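Local coordinates for glutathione peroxidase-like protein (Trypanosoma brucei, PDB 2VUP), which is a tryparedoxin-dependent peroxidase of the glutathione peroxidase family, probably reducing hydroperoxides with electrons passed on through tryparedoxin, at residues A[65-70]-A[109-114]; A[34-39]-A[102-107]; A[78-83]-A[182-187]; A[94-99]-A[118-123]. All blocks are in the same frame, centred on the assembly; numbering follows the deposited sequence.

Contact 1: residues A[65-70]-A[109-114]; sequences GGYETA and TKFKAE
With chi1 at -54°, F111 holds its CG beside the backbone N, anti to the carbonyl carbon, and so turns a ring face to Y67 CB; the chi1 of Y67, -86°, then lays the tyrosine ring alongside. The contact packs helix 63-77, which follows strand 51-56 in the thioredoxin fold, against the end of helix 100-111. Y67 CB lies over one face of F111, 3.7 Å from the ring centroid, a CH-pi contact. The other face is taken by K110 CB, so the phenyl group is sandwiched between two methylenes. The two rings are close to parallel, with planes at 19°, but slid apart, and their centroids are 5.1 Å from each other; they barely overlap. Phenylalanine suits this partly exposed helix end, where a flat apolar plate covers the buried tyrosine; E68 adds its aliphatic CG obliquely, 4.5 Å from F111 CD1. K112 then leaves the helix with positive phi, and its NZ folds back to T109 O at 3.2 Å. Y67 also packs on V56, V107 and F115. The turn brings in A113, small enough to fit beside the tyrosine: A113 CB approaches Y67 CD1 obliquely at 4.4 Å.

Contact 2: residues A[34-39]-A[102-107]; sequences LDADHK and EIKEFV
Apolar contact between A36 and K104 comes first: the methyl CB of A36 meets the shaft of the lysine, in a close approach of 3.4 Å to K104 CD, with K104 CG 3.9 Å from the same methyl. Alanine suits a buried corner against which a lysine chain lies, since a methyl is short enough to sit between the turn and the methylenes, and the long chain of lysine offers carbon to the corner while its amine travels on toward D37.

The charged contact is looser. K104 bends at chi3 (77°) and again at chi4, which turns its tip past A36, and the two charged side chains cross at about a right angle. D37 OD1 and K104 NZ are 3.8 Å apart, a long salt bridge, so the attraction is probably modest at this exposed position.

In this thioredoxin-fold protein the contact ties the loop ahead of strand 51-56 to the flank of helix 100-111. The loop makes a type I beta turn from D35 to H38, closed by H38 N to D35 O at 2.8 Å; H38, the fourth residue of the turn, has positive phi.

Hydrogen bonds and a second ion pair stiffen this turn from within. The buried carboxylate of D35 accepts K39 N from above its plane on OD1, and D37 N weakly on the same oxygen. D35 OD2 takes K39 NZ on its syn lone pair at 2.6 Å.

Contact 3: residues A[78-83]-A[182-187]; sequences KSQGFT and PLLEST
Van der Waals contact between Q80 and L184 carries this meeting of the 78-83 loop with the C-terminal helix 173-185. The loop belongs to the beta-alpha-beta crossover of the thioredoxin fold, in which strand 51-56, helix 63-77 and strand 83-88 follow one another. Q80 has CG beside its backbone N (chi1 -61°) and an extended chain beyond, which carries the amide across the leucine at about a right angle. Q80 OE1 lies along the leucine side chain, 3.8 Å from L184 CB and 3.9 Å from L184 CD2. The base of the glutamine joins in, with Q80 CB 3.9 Å from L184 CD2. Leucine suits the buried side, where it also packs on Y77; glutamine suits an exposed position, from which its CB and amide oxygen lie on the leucine.

Bonds to backbone atoms shape the two partners separately. G81 N bonds to K78 O at 3.1 Å, and G81 has a phi of 91°, natural for glycine. Two side chains from outside the segments also donate here: S49 OG holds G81 O, and R159 NH1 bonds to L184 O.

The one side-chain hydrogen bond made within either segment finishes the helix. L183 O accepts two donors, S186 N and S186 OG; the hydroxyl lies in the carbonyl plane, on a lone pair, with S186 OG 2.6 Å from L183 O.

Contact 4: residues A[94-99]-A[118-123]; sequences GQEPGN and MAKINV. Unlike the reference sequence in segment 94-99: N99 (reference Thr).
Two flat peptide groups, those carrying E96 O and G98 O, are bridged by the amine of K120, which meets them differently. NZ lies near the plane of the E96 carbonyl, tilted from it by 16°, and K120 NZ makes a short bond of 2.7 Å to E96 O. At G98 it stands above the carbonyl plane by 39°, off the lone pairs, and K120 NZ to G98 O is 3.0 Å. The lysine shaft follows its tip: K120 CD comes to 3.3 Å from G98 O.

The reach depends on one bend. K120 runs straight through chi2, then kinks at chi3 (62°), which folds the ammonium into the curve of the 96-98 chain. Lysine fits because one ammonium, with several protons on a flexible chain, can serve two carbonyls at once.

The carboxylate of E96 is not K120's partner: E96 OE1 is hydrogen-bonded to S58 OG and stays 6.2 Å from K120 NZ, although their opposite charges may still attract. The aliphatic parts touch loosely, E96 CG with K120 CE at 4.2 Å. Next to E96, Q95 packs on C60, the predicted active-site cysteine, and on W150 and N151, consistent with the Cys-Gln-Trp-Asn tetrad of glutathione peroxidases.

N99 caps helix 100-111 through E102 N, and K120 also leans on I103 of that helix. The contact thus joins the loop between strand 83-88 and helix 100-111 to the loop that leads on to helix 130-138, with I121 packing on F87 and Y132.

Contacts 1 and 2 both use helix 100-111, and they meet where V107 packs on Y67 and A113 and where F106 touches F111. Both are partly buried: contact 1 is aromatic, with Y67 and A113 buried between two helices, whereas contact 2 joins a close methyl contact at buried A36 to a long ion pair at exposed D37. Contact 4, about 10 Å from contact 2 between centres, touches it through L34 and A119 and through I103; it relies on a lysine gripping backbone carbonyls. Contact 3 lies across the chain's centre from contact 4, about 29 Å between centres, where a glutamine merely rests on a buried leucine at the C-terminal helix.

Contact 1: residues A[65-70]-A[109-114]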
loop_
_atom_site.group_PDB
_atom_site.type_symbol
_atom_site.label_atom_id
_atom_site.label_comp_id
_atom_site.label_asym_id
_atom_site.label_seq_id
_atom_site.Cartn_x
_atom_site.Cartn_y
_atom_site.Cartn_z
ATOM N N GLY A 65 5.624 -11.065 -7.984
ATOM C CA GLY A 65 4.923 -11.641 -6.841
ATOM C C GLY A 65 4.120 -10.594 -6.091
ATOM O O GLY A 65 3.041 -10.883 -5.571
ATOM N N GLY A 66 4.659 -9.378 -6.031
ATOM C CA GLY A 66 4.008 -8.268 -5.336
ATOM C C GLY A 66 2.689 -7.885 -5.976
ATOM O O GLY A 66 1.655 -7.875 -5.317
ATOM N N TYR A 67 2.724 -7.598 -7.273
ATOM C CA TYR A 67 1.505 -7.211 -7.990
ATOM C C TYR A 67 0.480 -8.336 -8.128
ATOM O O TYR A 67 -0.719 -8.069 -8.198
ATOM C CB TYR A 67 1.836 -6.580 -9.346
ATOM C CG TYR A 67 2.114 -5.088 -9.268
ATOM C CD1 TYR A 67 1.084 -4.178 -9.035
ATOM C CD2 TYR A 67 3.408 -4.588 -9.418
ATOM C CE1 TYR A 67 1.338 -2.808 -8.955
ATOM C CE2 TYR A 67 3.671 -3.220 -9.338
ATOM C CZ TYR A 67 2.636 -2.342 -9.112
ATOM O OH TYR A 67 2.888 -0.995 -9.048
ATOM N N GLU A 68 0.950 -9.586 -8.150
ATOM C CA GLU A 68 0.064 -10.750 -8.235
ATOM C C GLU A 68 -0.705 -10.955 -6.937
ATOM O O GLU A 68 -1.904 -11.220 -6.960
ATOM C CB GLU A 68 0.841 -12.022 -8.609
ATOM C CG GLU A 68 1.207 -12.106 -10.089
ATOM C CD GLU A 68 2.147 -13.260 -10.427
ATOM O OE1 GLU A 68 2.450 -13.429 -11.628
ATOM O OE2 GLU A 68 2.589 -13.989 -9.507
ATOM N N THR A 69 -0.009 -10.829 -5.810
ATOM C CA THR A 69 -0.650 -10.911 -4.502
ATOM C C THR A 69 -1.650 -9.766 -4.308
ATOM O O THR A 69 -2.791 -10.000 -3.878
ATOM C CB THR A 69 0.392 -10.945 -3.368
ATOM O OG1 THR A 69 1.049 -12.221 -3.370
ATOM C CG2 THR A 69 -0.256 -10.725 -2.010
ATOM N N ALA A 70 -1.229 -8.544 -4.638
ATOM C CA ALA A 70 -2.077 -7.353 -4.498
ATOM C C ALA A 70 -3.368 -7.469 -5.310
ATOM O O ALA A 70 -4.455 -7.213 -4.793
ATOM C CB ALA A 70 -1.306 -6.104 -4.886
ATOM N N THR A 109 -1.021 -3.280 -18.069
ATOM C CA THR A 109 -0.723 -4.212 -19.165
ATOM C C THR A 109 -0.223 -5.572 -18.668
ATOM O O THR A 109 -0.641 -6.617 -19.176
ATOM C CB THR A 109 0.303 -3.632 -20.181
ATOM O OG1 THR A 109 1.513 -3.270 -19.504
ATOM C CG2 THR A 109 -0.261 -2.410 -20.901
ATOM N N LYS A 110 0.661 -5.556 -17.671
ATOM C CA LYS A 110 1.302 -6.782 -17.201
ATOM C C LYS A 110 0.465 -7.575 -16.201
ATOM O O LYS A 110 0.381 -8.804 -16.290
ATOM C CB LYS A 110 2.688 -6.488 -16.622
ATOM C CG LYS A 110 3.778 -6.356 -17.665
ATOM C CD LYS A 110 5.073 -6.997 -17.187
ATOM C CE LYS A 110 5.992 -7.314 -18.362
ATOM N NZ LYS A 110 6.929 -8.441 -18.060
ATOM N N PHE A 111 -0.171 -6.872 -15.267
ATOM C CA PHE A 111 -0.785 -7.530 -14.118
ATOM C C PHE A 111 -2.298 -7.426 -14.055
ATOM O O PHE A 111 -2.937 -8.155 -13.288
ATOM C CB PHE A 111 -0.138 -7.031 -12.820
ATOM C CG PHE A 111 1.358 -7.178 -12.805
ATOM C CD1 PHE A 111 1.944 -8.417 -12.551
ATOM C CD2 PHE A 111 2.180 -6.086 -13.066
ATOM C CE1 PHE A 111 3.325 -8.564 -12.548
ATOM C CE2 PHE A 111 3.565 -6.222 -13.066
ATOM C CZ PHE A 111 4.139 -7.466 -12.807
ATOM N N LYS A 112 -2.866 -6.542 -14.874
ATOM C CA LYS A 112 -4.309 -6.275 -14.878
ATOM C C LYS A 112 -4.778 -5.746 -13.524
ATOM O O LYS A 112 -5.888 -6.049 -13.067
ATOM C CB LYS A 112 -5.113 -7.520 -15.308
ATOM C CG LYS A 112 -5.538 -7.544 -16.780
ATOM C CD LYS A 112 -4.356 -7.470 -17.738
ATOM C CE LYS A 112 -4.819 -7.209 -19.166
ATOM N NZ LYS A 112 -3.776 -6.478 -19.942
ATOM N N ALA A 113 -3.913 -4.960 -12.888
ATOM C CA ALA A 113 -4.221 -4.338 -11.608
ATOM C C ALA A 113 -5.161 -3.155 -11.823
ATOM O O ALA A 113 -4.847 -2.214 -12.561
ATOM C CB ALA A 113 -2.940 -3.905 -10.903
ATOM N N GLU A 114 -6.320 -3.227 -11.182
ATOM C CA GLU A 114 -7.386 -2.256 -11.379
ATOM C C GLU A 114 -7.527 -1.342 -10.158
ATOM O O GLU A 114 -8.327 -0.401 -10.167
ATOM C CB GLU A 114 -8.707 -2.981 -11.666
ATOM C CG GLU A 114 -8.611 -4.031 -12.781
ATOM C CD GLU A 114 -9.829 -4.947 -12.857
ATOM O OE1 GLU A 114 -9.670 -6.117 -13.263
ATOM O OE2 GLU A 114 -10.945 -4.506 -12.513
#

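Contact 2: residues A[34-39]-A[102-107]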
loop_
_atom_site.group_PDB
_atom_site.type_symbol
_atom_site.label_atom_id
_atom_site.label_comp_id
_atom_site.label_asym_id
_atom_site.label_seq_id
_atom_site.Cartn_x
_atom_site.Cartn_y
_atom_site.Cartn_z
ATOM N N LEU A 34 -1.865 12.359 -3.214
ATOM C CA LEU A 34 -2.075 12.575 -4.632
ATOM C C LEU A 34 -2.123 11.242 -5.358
ATOM O O LEU A 34 -1.326 10.347 -5.075
ATOM C CB LEU A 34 -0.935 13.407 -5.218
ATOM C CG LEU A 34 -0.758 14.871 -4.832
ATOM C CD1 LEU A 34 0.511 15.411 -5.497
ATOM C CD2 LEU A 34 -1.979 15.716 -5.222
ATOM N N ASP A 35 -3.057 11.117 -6.299
ATOM C CA ASP A 35 -3.091 9.963 -7.180
ATOM C C ASP A 35 -2.052 10.116 -8.289
ATOM O O ASP A 35 -1.391 11.157 -8.393
ATOM C CB ASP A 35 -4.502 9.716 -7.730
ATOM C CG ASP A 35 -4.970 10.791 -8.697
ATOM O OD1 ASP A 35 -4.159 11.642 -9.126
ATOM O OD2 ASP A 35 -6.172 10.770 -9.045
ATOM N N ALA A 36 -1.908 9.077 -9.107
ATOM C CA ALA A 36 -0.900 9.056 -10.168
ATOM C C ALA A 36 -1.100 10.161 -11.210
ATOM O O ALA A 36 -0.182 10.484 -11.961
ATOM C CB ALA A 36 -0.855 7.678 -10.834
ATOM N N ASP A 37 -2.297 10.744 -11.238
ATOM C CA ASP A 37 -2.612 11.883 -12.103
ATOM C C ASP A 37 -2.343 13.236 -11.445
ATOM O O ASP A 37 -2.661 14.281 -12.019
ATOM C CB ASP A 37 -4.078 11.814 -12.555
ATOM C CG ASP A 37 -4.303 10.776 -13.634
ATOM O OD1 ASP A 37 -3.466 10.675 -14.557
ATOM O OD2 ASP A 37 -5.315 10.056 -13.559
ATOM N N HIS A 38 -1.751 13.206 -10.253
ATOM C CA HIS A 38 -1.373 14.410 -9.487
ATOM C C HIS A 38 -2.550 15.314 -9.086
ATOM O O HIS A 38 -2.384 16.512 -8.880
ATOM C CB HIS A 38 -0.244 15.196 -10.180
ATOM C CG HIS A 38 0.991 14.384 -10.403
ATOM N ND1 HIS A 38 1.418 14.002 -11.656
ATOM C CD2 HIS A 38 1.860 13.830 -9.525
ATOM C CE1 HIS A 38 2.509 13.268 -11.544
ATOM N NE2 HIS A 38 2.796 13.145 -10.261
ATOM N N LYS A 39 -3.737 14.725 -8.990
ATOM C CA LYS A 39 -4.862 15.369 -8.310
ATOM C C LYS A 39 -5.074 14.713 -6.943
ATOM O O LYS A 39 -4.694 13.550 -6.751
ATOM C CB LYS A 39 -6.146 15.317 -9.156
ATOM C CG LYS A 39 -6.504 13.946 -9.703
ATOM C CD LYS A 39 -7.835 13.961 -10.451
ATOM C CE LYS A 39 -7.940 12.777 -11.399
ATOM N NZ LYS A 39 -8.044 11.454 -10.733
ATOM N N GLU A 102 3.935 6.134 -17.015
ATOM C CA GLU A 102 4.654 4.914 -17.398
ATOM C C GLU A 102 4.342 3.777 -16.428
ATOM O O GLU A 102 4.127 2.630 -16.848
ATOM C CB GLU A 102 6.159 5.168 -17.459
ATOM C CG GLU A 102 6.601 5.882 -18.722
ATOM C CD GLU A 102 7.923 6.623 -18.578
ATOM O OE1 GLU A 102 8.409 6.808 -17.438
ATOM O OE2 GLU A 102 8.471 7.038 -19.622
ATOM N N ILE A 103 4.301 4.108 -15.135
ATOM C CA ILE A 103 3.947 3.146 -14.093
ATOM C C ILE A 103 2.503 2.656 -14.285
ATOM O O ILE A 103 2.247 1.451 -14.279
ATOM C CB ILE A 103 4.158 3.733 -12.666
ATOM C CG1 ILE A 103 5.644 4.000 -12.402
ATOM C CG2 ILE A 103 3.603 2.790 -11.601
ATOM C CD1 ILE A 103 5.905 5.123 -11.406
ATOM N N LYS A 104 1.573 3.594 -14.467
ATOM C CA LYS A 104 0.170 3.266 -14.740
ATOM C C LYS A 104 0.023 2.263 -15.884
ATOM O O LYS A 104 -0.728 1.294 -15.771
ATOM C CB LYS A 104 -0.639 4.532 -15.047
ATOM C CG LYS A 104 -1.202 5.228 -13.817
ATOM C CD LYS A 104 -1.423 6.725 -14.044
ATOM C CE LYS A 104 -2.668 7.047 -14.864
ATOM N NZ LYS A 104 -2.331 7.430 -16.272
ATOM N N GLU A 105 0.753 2.492 -16.972
ATOM C CA GLU A 105 0.664 1.633 -18.149
ATOM C C GLU A 105 1.245 0.239 -17.900
ATOM O O GLU A 105 0.580 -0.766 -18.154
ATOM C CB GLU A 105 1.316 2.297 -19.369
ATOM C CG GLU A 105 0.825 1.744 -20.711
ATOM C CD GLU A 105 -0.689 1.865 -20.886
ATOM O OE1 GLU A 105 -1.191 3.000 -21.062
ATOM O OE2 GLU A 105 -1.376 0.822 -20.844
ATOM N N PHE A 106 2.476 0.190 -17.395
ATOM C CA PHE A 106 3.154 -1.067 -17.057
ATOM C C PHE A 106 2.280 -1.967 -16.175
ATOM O O PHE A 106 2.095 -3.155 -16.459
ATOM C CB PHE A 106 4.492 -0.756 -16.371
ATOM C CG PHE A 106 5.153 -1.948 -15.727
ATOM C CD1 PHE A 106 5.966 -2.798 -16.472
ATOM C CD2 PHE A 106 4.984 -2.205 -14.366
ATOM C CE1 PHE A 106 6.589 -3.900 -15.875
ATOM C CE2 PHE A 106 5.597 -3.303 -13.758
ATOM C CZ PHE A 106 6.400 -4.152 -14.515
ATOM N N VAL A 107 1.739 -1.370 -15.118
ATOM C CA VAL A 107 0.964 -2.068 -14.097
ATOM C C VAL A 107 -0.326 -2.693 -14.649
ATOM O O VAL A 107 -0.699 -3.812 -14.276
ATOM C CB VAL A 107 0.686 -1.105 -12.908
ATOM C CG1 VAL A 107 -0.430 -1.602 -12.007
ATOM C CG2 VAL A 107 1.969 -0.888 -12.112
#

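Contact 3: residues A[78-83]-A[182-187]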
loop_
_atom_site.group_PDB
_atom_site.type_symbol
_atom_site.label_atom_id
_atom_site.label_comp_id
_atom_site.label_asym_id
_atom_site.label_seq_id
_atom_site.Cartn_x
_atom_site.Cartn_y
_atom_site.Cartn_z
ATOM N N LYS A 78 -12.779 -7.208 -3.273
ATOM C CA LYS A 78 -13.438 -6.036 -3.887
ATOM C C LYS A 78 -14.844 -5.765 -3.353
ATOM O O LYS A 78 -15.155 -4.664 -2.886
ATOM C CB LYS A 78 -13.574 -6.264 -5.398
ATOM C CG LYS A 78 -12.573 -5.569 -6.289
ATOM C CD LYS A 78 -12.709 -6.119 -7.704
ATOM C CE LYS A 78 -12.286 -5.110 -8.755
ATOM N NZ LYS A 78 -13.183 -3.909 -8.782
ATOM N N SER A 79 -15.688 -6.790 -3.439
ATOM C CA SER A 79 -17.119 -6.672 -3.168
ATOM C C SER A 79 -17.478 -6.443 -1.697
ATOM O O SER A 79 -18.623 -6.109 -1.385
ATOM C CB SER A 79 -17.839 -7.905 -3.704
ATOM O OG SER A 79 -17.233 -9.085 -3.206
ATOM N N GLN A 80 -16.509 -6.618 -0.801
ATOM C CA GLN A 80 -16.732 -6.374 0.625
ATOM C C GLN A 80 -16.242 -4.988 1.064
ATOM O O GLN A 80 -16.224 -4.674 2.260
ATOM C CB GLN A 80 -16.088 -7.477 1.477
ATOM C CG GLN A 80 -16.637 -8.886 1.211
ATOM C CD GLN A 80 -16.138 -9.913 2.215
ATOM O OE1 GLN A 80 -16.240 -9.720 3.426
ATOM N NE2 GLN A 80 -15.605 -11.019 1.711
ATOM N N GLY A 81 -15.851 -4.163 0.094
ATOM C CA GLY A 81 -15.389 -2.798 0.361
ATOM C C GLY A 81 -13.887 -2.687 0.580
ATOM O O GLY A 81 -13.388 -1.629 0.983
ATOM N N PHE A 82 -13.176 -3.784 0.320
ATOM C CA PHE A 82 -11.714 -3.843 0.413
ATOM C C PHE A 82 -11.044 -3.238 -0.823
ATOM O O PHE A 82 -11.481 -3.466 -1.958
ATOM C CB PHE A 82 -11.267 -5.304 0.612
ATOM C CG PHE A 82 -9.771 -5.515 0.574
ATOM C CD1 PHE A 82 -8.986 -5.256 1.694
ATOM C CD2 PHE A 82 -9.154 -6.002 -0.575
ATOM C CE1 PHE A 82 -7.604 -5.461 1.658
ATOM C CE2 PHE A 82 -7.779 -6.202 -0.620
ATOM C CZ PHE A 82 -7.005 -5.937 0.495
ATOM N N THR A 83 -9.979 -2.473 -0.593
ATOM C CA THR A 83 -9.135 -1.994 -1.686
ATOM C C THR A 83 -7.643 -2.129 -1.379
ATOM O O THR A 83 -7.246 -2.345 -0.227
ATOM C CB THR A 83 -9.459 -0.526 -2.098
ATOM O OG1 THR A 83 -8.947 -0.278 -3.415
ATOM C CG2 THR A 83 -8.852 0.470 -1.131
ATOM N N PRO A 182 -10.393 -12.235 9.603
ATOM C CA PRO A 182 -11.021 -11.809 10.862
ATOM C C PRO A 182 -11.440 -10.337 10.846
ATOM O O PRO A 182 -12.449 -9.973 11.459
ATOM C CB PRO A 182 -9.914 -12.033 11.901
ATOM C CG PRO A 182 -9.063 -13.092 11.320
ATOM C CD PRO A 182 -9.070 -12.847 9.838
ATOM N N LEU A 183 -10.670 -9.513 10.137
ATOM C CA LEU A 183 -10.931 -8.081 10.028
ATOM C C LEU A 183 -12.221 -7.790 9.257
ATOM O O LEU A 183 -13.034 -6.974 9.688
ATOM C CB LEU A 183 -9.736 -7.381 9.368
ATOM C CG LEU A 183 -9.295 -6.011 9.880
ATOM C CD1 LEU A 183 -9.022 -6.028 11.382
ATOM C CD2 LEU A 183 -8.057 -5.561 9.114
ATOM N N LEU A 184 -12.401 -8.467 8.124
ATOM C CA LEU A 184 -13.605 -8.325 7.303
ATOM C C LEU A 184 -14.880 -8.731 8.053
ATOM O O LEU A 184 -15.933 -8.095 7.902
ATOM C CB LEU A 184 -13.471 -9.135 6.010
ATOM C CG LEU A 184 -12.572 -8.544 4.918
ATOM C CD1 LEU A 184 -12.193 -9.602 3.913
ATOM C CD2 LEU A 184 -13.257 -7.372 4.220
ATOM N N GLU A 185 -14.763 -9.774 8.873
ATOM C CA GLU A 185 -15.899 -10.287 9.633
ATOM C C GLU A 185 -16.300 -9.372 10.797
ATOM O O GLU A 185 -17.403 -9.499 11.341
ATOM C CB GLU A 185 -15.623 -11.722 10.102
ATOM C CG GLU A 185 -16.019 -12.819 9.094
ATOM C CD GLU A 185 -15.485 -12.588 7.678
ATOM O OE1 GLU A 185 -16.132 -11.853 6.901
ATOM O OE2 GLU A 185 -14.429 -13.162 7.335
ATOM N N SER A 186 -15.414 -8.440 11.159
ATOM C CA SER A 186 -15.676 -7.481 12.239
ATOM C C SER A 186 -16.699 -6.398 11.858
ATOM O O SER A 186 -17.191 -6.361 10.723
ATOM C CB SER A 186 -14.370 -6.840 12.732
ATOM O OG SER A 186 -13.908 -5.842 11.834
ATOM N N THR A 187 -16.998 -5.527 12.825
ATOM C CA THR A 187 -18.041 -4.494 12.721
ATOM C C THR A 187 -19.393 -5.050 12.273
ATOM O O THR A 187 -20.104 -5.682 13.058
ATOM C CB THR A 187 -17.596 -3.340 11.820
#

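Contact 4: residues A[94-99]-A[118-123]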
loop_
_atom_site.group_PDB
_atom_site.type_symbol
_atom_site.label_atom_id
_atom_site.label_comp_id
_atom_site.label_asym_id
_atom_site.label_seq_id
_atom_site.Cartn_x
_atom_site.Cartn_y
_atom_site.Cartn_z
ATOM N N GLY A 94 16.706 2.275 -6.572
ATOM C CA GLY A 94 16.229 3.100 -7.682
ATOM C C GLY A 94 15.379 2.302 -8.655
ATOM O O GLY A 94 15.491 2.462 -9.870
ATOM N N GLN A 95 14.509 1.460 -8.111
ATOM C CA GLN A 95 13.769 0.497 -8.915
ATOM C C GLN A 95 12.379 0.980 -9.373
ATOM O O GLN A 95 11.595 0.208 -9.925
ATOM C CB GLN A 95 13.750 -0.865 -8.201
ATOM C CG GLN A 95 15.151 -1.524 -8.245
ATOM C CD GLN A 95 15.369 -2.661 -7.259
ATOM O OE1 GLN A 95 14.474 -3.035 -6.494
ATOM N NE2 GLN A 95 16.582 -3.216 -7.269
ATOM N N GLU A 96 12.101 2.267 -9.170
ATOM C CA GLU A 96 10.912 2.921 -9.745
ATOM C C GLU A 96 11.324 4.222 -10.466
ATOM O O GLU A 96 10.963 5.324 -10.032
ATOM C CB GLU A 96 9.851 3.178 -8.655
ATOM C CG GLU A 96 8.446 3.573 -9.157
ATOM C CD GLU A 96 7.683 2.433 -9.808
ATOM O OE1 GLU A 96 8.088 1.993 -10.908
ATOM O OE2 GLU A 96 6.660 1.987 -9.235
ATOM N N PRO A 97 12.102 4.099 -11.565
ATOM C CA PRO A 97 12.622 5.298 -12.242
ATOM C C PRO A 97 11.605 6.034 -13.125
ATOM O O PRO A 97 11.731 7.251 -13.322
ATOM C CB PRO A 97 13.760 4.743 -13.107
ATOM C CG PRO A 97 13.320 3.371 -13.443
ATOM C CD PRO A 97 12.557 2.862 -12.229
ATOM N N GLY A 98 10.611 5.315 -13.640
ATOM C CA GLY A 98 9.640 5.896 -14.565
ATOM C C GLY A 98 8.677 6.871 -13.914
ATOM O O GLY A 98 8.541 6.898 -12.676
ATOM N N ASN A 99 8.018 7.682 -14.742
ATOM C CA ASN A 99 6.987 8.605 -14.268
ATOM C C ASN A 99 5.675 7.869 -14.024
ATOM O O ASN A 99 5.537 6.696 -14.391
ATOM C CB ASN A 99 6.803 9.801 -15.231
ATOM C CG ASN A 99 6.278 9.391 -16.618
ATOM O OD1 ASN A 99 5.658 8.338 -16.787
ATOM N ND2 ASN A 99 6.525 10.236 -17.613
ATOM N N MET A 118 -1.054 5.510 -6.869
ATOM C CA MET A 118 -0.830 6.869 -6.386
ATOM C C MET A 118 0.387 7.541 -7.041
ATOM O O MET A 118 1.130 6.915 -7.798
ATOM C CB MET A 118 -0.691 6.864 -4.855
ATOM C CG MET A 118 -1.828 6.156 -4.112
ATOM S SD MET A 118 -3.442 6.933 -4.372
ATOM C CE MET A 118 -4.553 5.575 -4.092
ATOM N N ALA A 119 0.572 8.828 -6.751
ATOM C CA ALA A 119 1.757 9.556 -7.179
ATOM C C ALA A 119 2.984 9.032 -6.427
ATOM O O ALA A 119 2.873 8.619 -5.262
ATOM C CB ALA A 119 1.587 11.035 -6.907
ATOM N N LYS A 120 4.141 9.071 -7.092
ATOM C CA LYS A 120 5.415 8.662 -6.497
ATOM C C LYS A 120 5.724 9.491 -5.248
ATOM O O LYS A 120 5.490 10.696 -5.214
ATOM C CB LYS A 120 6.575 8.788 -7.493
ATOM C CG LYS A 120 6.405 8.008 -8.814
ATOM C CD LYS A 120 7.582 8.242 -9.791
ATOM C CE LYS A 120 8.919 7.767 -9.223
ATOM N NZ LYS A 120 10.034 7.836 -10.216
ATOM N N ILE A 121 6.258 8.828 -4.233
ATOM C CA ILE A 121 6.545 9.459 -2.953
ATOM C C ILE A 121 7.825 8.889 -2.363
ATOM O O ILE A 121 8.348 7.883 -2.847
ATOM C CB ILE A 121 5.391 9.228 -1.919
ATOM C CG1 ILE A 121 5.130 7.728 -1.717
ATOM C CG2 ILE A 121 4.107 9.979 -2.325
ATOM C CD1 ILE A 121 4.464 7.403 -0.374
ATOM N N ASN A 122 8.315 9.542 -1.313
ATOM C CA ASN A 122 9.302 8.964 -0.425
ATOM C C ASN A 122 8.598 8.331 0.786
ATOM O O ASN A 122 7.649 8.903 1.330
ATOM C CB ASN A 122 10.297 10.039 0.039
ATOM C CG ASN A 122 11.383 10.328 -0.984
ATOM O OD1 ASN A 122 11.393 9.785 -2.089
ATOM N ND2 ASN A 122 12.326 11.173 -0.603
ATOM N N VAL A 123 9.056 7.147 1.186
ATOM C CA VAL A 123 8.531 6.453 2.370
ATOM C C VAL A 123 9.444 6.595 3.594
ATOM O O VAL A 123 8.988 6.419 4.726
ATOM C CB VAL A 123 8.203 4.935 2.095
ATOM C CG1 VAL A 123 7.137 4.789 0.995
ATOM C CG2 VAL A 123 9.465 4.137 1.754
#